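Local coordinates for protein endopolygalacturonase (Chondrostereum purpureum, PDB 1KCD) that probably hydrolyses the alpha-1,4 links between galacturonic acid units of polygalacturonate, a glycoside hydrolase family 28 activity that breaks down plant cell-wall pectin, at residues V225-Q230 with S239-D244. Sequence-based numbering, arbitrary orientation.
Sequences VRIKAQ and SGVTYD. With GTR (beta-D-galactopyranuronic acid), chain C; GTK (beta-D-galactofuranuronic acid), chain B.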
ATOM      1  N   VAL A 225     -10.382   4.498   5.475  1.00  6.32           N
ATOM      2  CA  VAL A 225      -9.817   3.161   5.735  1.00  6.15           C
ATOM      3  C   VAL A 225     -10.801   2.100   5.276  1.00  6.30           C
ATOM      4  O   VAL A 225     -12.015   2.271   5.420  1.00  7.41           O
ATOM      5  CB  VAL A 225      -9.396   2.944   7.205  1.00  7.08           C
ATOM      6  CG1 VAL A 225      -8.373   3.996   7.625  1.00  6.85           C
ATOM      7  CG2 VAL A 225     -10.620   2.954   8.146  1.00  9.02           C
ATOM      8  N   ARG A 226     -10.228   1.023   4.717  1.00  7.19           N
ATOM      9  CA  ARG A 226     -11.035  -0.119   4.336  1.00  6.26           C
ATOM     10  C   ARG A 226     -10.406  -1.446   4.754  1.00  5.23           C
ATOM     11  O   ARG A 226      -9.193  -1.616   4.722  1.00  6.41           O
ATOM     12  CB  ARG A 226     -11.145  -0.188   2.802  1.00 11.89           C
ATOM     13  CG  ARG A 226     -12.136   0.724   2.102  1.00 15.66           C
ATOM     14  CD  ARG A 226     -12.344   0.120   0.677  1.00 11.99           C
ATOM     15  NE  ARG A 226     -11.105   0.486  -0.067  1.00 10.81           N
ATOM     16  CZ  ARG A 226     -10.989   0.317  -1.371  1.00  9.07           C
ATOM     17  NH1 ARG A 226     -11.970  -0.259  -2.098  1.00  8.74           N
ATOM     18  NH2 ARG A 226      -9.872   0.662  -2.024  1.00  8.34           N
ATOM     19  N   ILE A 227     -11.318  -2.386   5.080  1.00  5.47           N
ATOM     20  CA  ILE A 227     -10.936  -3.786   5.103  1.00  5.64           C
ATOM     21  C   ILE A 227     -11.854  -4.468   4.122  1.00  5.44           C
ATOM     22  O   ILE A 227     -13.070  -4.472   4.342  1.00  7.99           O
ATOM     23  CB  ILE A 227     -11.041  -4.433   6.495  1.00  5.61           C
ATOM     24  CG1 ILE A 227     -10.283  -3.548   7.508  1.00  6.60           C
ATOM     25  CG2 ILE A 227     -10.551  -5.892   6.463  1.00  6.87           C
ATOM     26  CD1 ILE A 227     -10.386  -4.142   8.935  1.00  8.08           C
ATOM     27  N   LYS A 228     -11.300  -4.956   3.031  1.00  5.44           N
ATOM     28  CA  LYS A 228     -12.088  -5.530   1.941  1.00  5.92           C
ATOM     29  C   LYS A 228     -11.712  -6.970   1.742  1.00  5.48           C
ATOM     30  O   LYS A 228     -10.537  -7.293   1.628  1.00  6.84           O
ATOM     31  CB  LYS A 228     -11.826  -4.752   0.623  1.00  6.36           C
ATOM     32  CG  LYS A 228     -10.441  -4.126   0.396  1.00  7.39           C
ATOM     33  CD  LYS A 228     -10.318  -3.517  -1.015  1.00  8.31           C
ATOM     34  CE  LYS A 228      -8.996  -2.708  -1.130  1.00  7.75           C
ATOM     35  NZ  LYS A 228      -8.692  -2.386  -2.506  1.00  7.39           N
ATOM     36  N   ALA A 229     -12.718  -7.829   1.695  1.00  5.75           N
ATOM     37  CA  ALA A 229     -12.494  -9.218   1.382  1.00  6.04           C
ATOM     38  C   ALA A 229     -13.359  -9.601   0.206  1.00  5.28           C
ATOM     39  O   ALA A 229     -14.534  -9.232   0.121  1.00  6.52           O
ATOM     40  CB  ALA A 229     -12.820 -10.153   2.556  1.00  6.78           C
ATOM     41  N   GLN A 230     -12.726 -10.346  -0.728  1.00  5.90           N
ATOM     42  CA  GLN A 230     -13.499 -10.843  -1.857  1.00  6.79           C
ATOM     43  C   GLN A 230     -14.666 -11.692  -1.368  1.00  6.73           C
ATOM     44  O   GLN A 230     -14.495 -12.575  -0.515  1.00  6.79           O
ATOM     45  CB  GLN A 230     -12.565 -11.708  -2.742  1.00  7.43           C
ATOM     46  CG  GLN A 230     -11.479 -10.829  -3.377  1.00  8.20           C
ATOM     47  CD  GLN A 230     -10.354 -11.549  -4.070  1.00 10.63           C
ATOM     48  OE1 GLN A 230     -10.528 -12.688  -4.526  1.00 12.98           O
ATOM     49  NE2 GLN A 230      -9.210 -10.885  -4.228  1.00 12.24           N
ATOM     50  N   SER A 239      -7.320 -10.562  11.198  1.00  6.51           N
ATOM     51  CA  SER A 239      -7.506 -10.581  12.661  1.00  6.59           C
ATOM     52  C   SER A 239      -6.517  -9.703  13.352  1.00  6.62           C
ATOM     53  O   SER A 239      -5.297  -9.852  13.158  1.00  8.77           O
ATOM     54  CB  SER A 239      -7.314 -12.006  13.149  1.00  8.92           C
ATOM     55  OG  SER A 239      -7.644 -12.129  14.535  0.60 11.76           O
ATOM     56  N   GLY A 240      -7.015  -8.836  14.185  1.00  6.38           N
ATOM     57  CA  GLY A 240      -6.070  -8.054  15.006  1.00  6.74           C
ATOM     58  C   GLY A 240      -5.646  -6.787  14.264  1.00  6.50           C
ATOM     59  O   GLY A 240      -4.504  -6.782  13.780  1.00  9.44           O
ATOM     60  N   VAL A 241      -6.527  -5.835  14.120  1.00  6.72           N
ATOM     61  CA  VAL A 241      -6.221  -4.586  13.411  1.00  6.38           C
ATOM     62  C   VAL A 241      -6.481  -3.444  14.358  1.00  6.15           C
ATOM     63  O   VAL A 241      -7.582  -3.413  14.952  1.00  8.29           O
ATOM     64  CB  VAL A 241      -7.103  -4.439  12.154  1.00  7.99           C
ATOM     65  CG1 VAL A 241      -6.807  -3.103  11.453  1.00  7.72           C
ATOM     66  CG2 VAL A 241      -6.940  -5.625  11.210  1.00  8.55           C
ATOM     67  N   THR A 242      -5.535  -2.541  14.492  1.00  6.52           N
ATOM     68  CA  THR A 242      -5.710  -1.383  15.382  1.00  6.88           C
ATOM     69  C   THR A 242      -5.462  -0.112  14.580  1.00  6.49           C
ATOM     70  O   THR A 242      -4.379   0.078  14.010  1.00  7.02           O
ATOM     71  CB  THR A 242      -4.688  -1.429  16.549  1.00  8.62           C
ATOM     72  OG1 THR A 242      -4.862  -2.662  17.241  1.00 12.80           O
ATOM     73  CG2 THR A 242      -4.899  -0.288  17.526  1.00 10.88           C
ATOM     74  N   TYR A 243      -6.502   0.731  14.545  1.00  6.28           N
ATOM     75  CA  TYR A 243      -6.400   2.074  13.988  1.00  5.70           C
ATOM     76  C   TYR A 243      -6.200   3.056  15.132  1.00  6.27           C
ATOM     77  O   TYR A 243      -7.031   3.058  16.068  1.00  7.17           O
ATOM     78  CB  TYR A 243      -7.690   2.437  13.253  1.00  5.90           C
ATOM     79  CG  TYR A 243      -7.939   1.553  12.049  1.00  5.60           C
ATOM     80  CD1 TYR A 243      -7.326   1.814  10.846  1.00  5.52           C
ATOM     81  CD2 TYR A 243      -8.840   0.484  12.152  1.00  6.01           C
ATOM     82  CE1 TYR A 243      -7.569   0.998   9.733  1.00  6.37           C
ATOM     83  CE2 TYR A 243      -9.093  -0.344  11.051  1.00  6.92           C
ATOM     84  CZ  TYR A 243      -8.467  -0.079   9.846  1.00  6.65           C
ATOM     85  OH  TYR A 243      -8.729  -0.910   8.798  1.00  6.77           O
ATOM     86  N   ASP A 244      -5.158   3.893  15.060  1.00  5.88           N
ATOM     87  CA  ASP A 244      -4.793   4.741  16.192  1.00  5.95           C
ATOM     88  C   ASP A 244      -4.321   6.070  15.646  1.00  6.03           C
ATOM     89  O   ASP A 244      -3.395   6.059  14.813  1.00  6.18           O
ATOM     90  CB  ASP A 244      -3.670   3.958  16.920  1.00  6.87           C
ATOM     91  CG  ASP A 244      -3.130   4.621  18.155  1.00  9.87           C
ATOM     92  OD1 ASP A 244      -3.160   5.864  18.270  1.00  9.24           O
ATOM     93  OD2 ASP A 244      -2.688   3.846  19.045  1.00 17.07           O
TER
HETATM   94  C1  GTR C1002     -11.210   0.824  -8.652  1.00  8.65           C
HETATM   95  C2  GTR C1002     -10.156   0.056  -9.489  1.00  8.73           C
HETATM   96  C3  GTR C1002     -10.148  -1.303  -9.040  1.00  7.45           C
HETATM   97  C4  GTR C1002      -9.727  -1.453  -7.510  1.00  7.73           C
HETATM   98  C5  GTR C1002     -10.715  -0.524  -6.770  1.00  7.43           C
HETATM   99  C6  GTR C1002     -10.341  -0.447  -5.297  1.00  7.92           C
HETATM  100  O1  GTR C1002     -11.175   2.191  -9.006  1.00  9.04           O
HETATM  101  O2  GTR C1002     -10.582   0.117 -10.886  1.00  9.43           O
HETATM  102  O3  GTR C1002      -9.134  -2.082  -9.785  1.00  9.34           O
HETATM  103  O4  GTR C1002      -8.349  -1.007  -7.317  1.00  8.67           O
HETATM  104  O5  GTR C1002     -10.687   0.807  -7.314  1.00  7.53           O
HETATM  105  O6A GTR C1002      -9.876   0.591  -4.779  1.00  9.04           O
HETATM  106  O6B GTR C1002     -10.521  -1.476  -4.627  1.00  8.89           O
HETATM  107  C1  GTK B1001      -4.063  -3.548  -6.776  0.59 10.19           C
HETATM  108  O1  GTK B1001      -3.332  -4.726  -7.093  0.59 12.37           O
HETATM  109  C2  GTK B1001      -4.722  -2.905  -7.964  0.59  8.64           C
HETATM  110  O2  GTK B1001      -5.049  -1.539  -7.615  0.59  5.28           O
HETATM  111  C3  GTK B1001      -6.072  -3.654  -8.024  0.59  8.43           C
HETATM  112  O3  GTK B1001      -5.949  -4.671  -9.008  0.59  7.96           O
HETATM  113  C4  GTK B1001      -6.201  -4.334  -6.656  0.59  8.53           C
HETATM  114  O4  GTK B1001      -5.071  -3.971  -5.876  0.59 10.68           O
HETATM  115  C5  GTK B1001      -7.531  -4.126  -5.936  0.59  8.00           C
HETATM  116  O5  GTK B1001      -7.470  -2.823  -5.377  0.59  7.19           O
HETATM  117  C6  GTK B1001      -7.924  -5.073  -4.842  0.59  9.19           C
HETATM  118  O6B GTK B1001      -8.114  -6.332  -5.238  0.59 10.97           O
HETATM  119  O6A GTK B1001      -8.039  -4.762  -3.670  0.59 17.81           O
HETATM  120  O   HOH W   1      -7.350  -0.514   6.460  1.00  6.25           O
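Strands 226-230 and 239-244 run nearly antiparallel (155°), axes 11.0 Å apart, with Val225 opposite Tyr243 and Ile227 opposite Val241. No backbone hydrogen bond joins them; side chains fill the interval. Tyr243 spans much of the gap: with CG anti to the carbonyl carbon (chi1 -64°), its ring lies against Val225 and its hydroxyl meets Ile227. Val225 comes from the opposite direction with CG2 over one ring face and CB 3.7 Å from Tyr243 CE1. Beyond the ring, Ile227 CG1 lies 3.3 Å from Tyr243 OH, and Ile227 CD1 packs loosely on Val241 CG2 at 4.4 Å. The buried hydroxyl donates to a water lying in the ring plane (OH to water O 2.7 Å), which donates to Arg226 O. A phenylalanine in place of Tyr243 would probably keep the packing on Val225 but leave the water without its phenol donor. Phe280 also stacks on the ring. From the other side of 226-230, Arg226 NH2 grips GTR O6A at 2.8 Å, nearly straight at 168°, while NH1 holds O6B less directly. Lys228 lays CE over the guanidinium face, and its NZ bridges GTR O6B and GTK O6A (2.7 Å to the latter). Asp174 pairs with both cations. This is the right-handed parallel beta-helix of family 28, one strand facing the hydrophobic interior on one side and the galacturonate-binding cleft on the other.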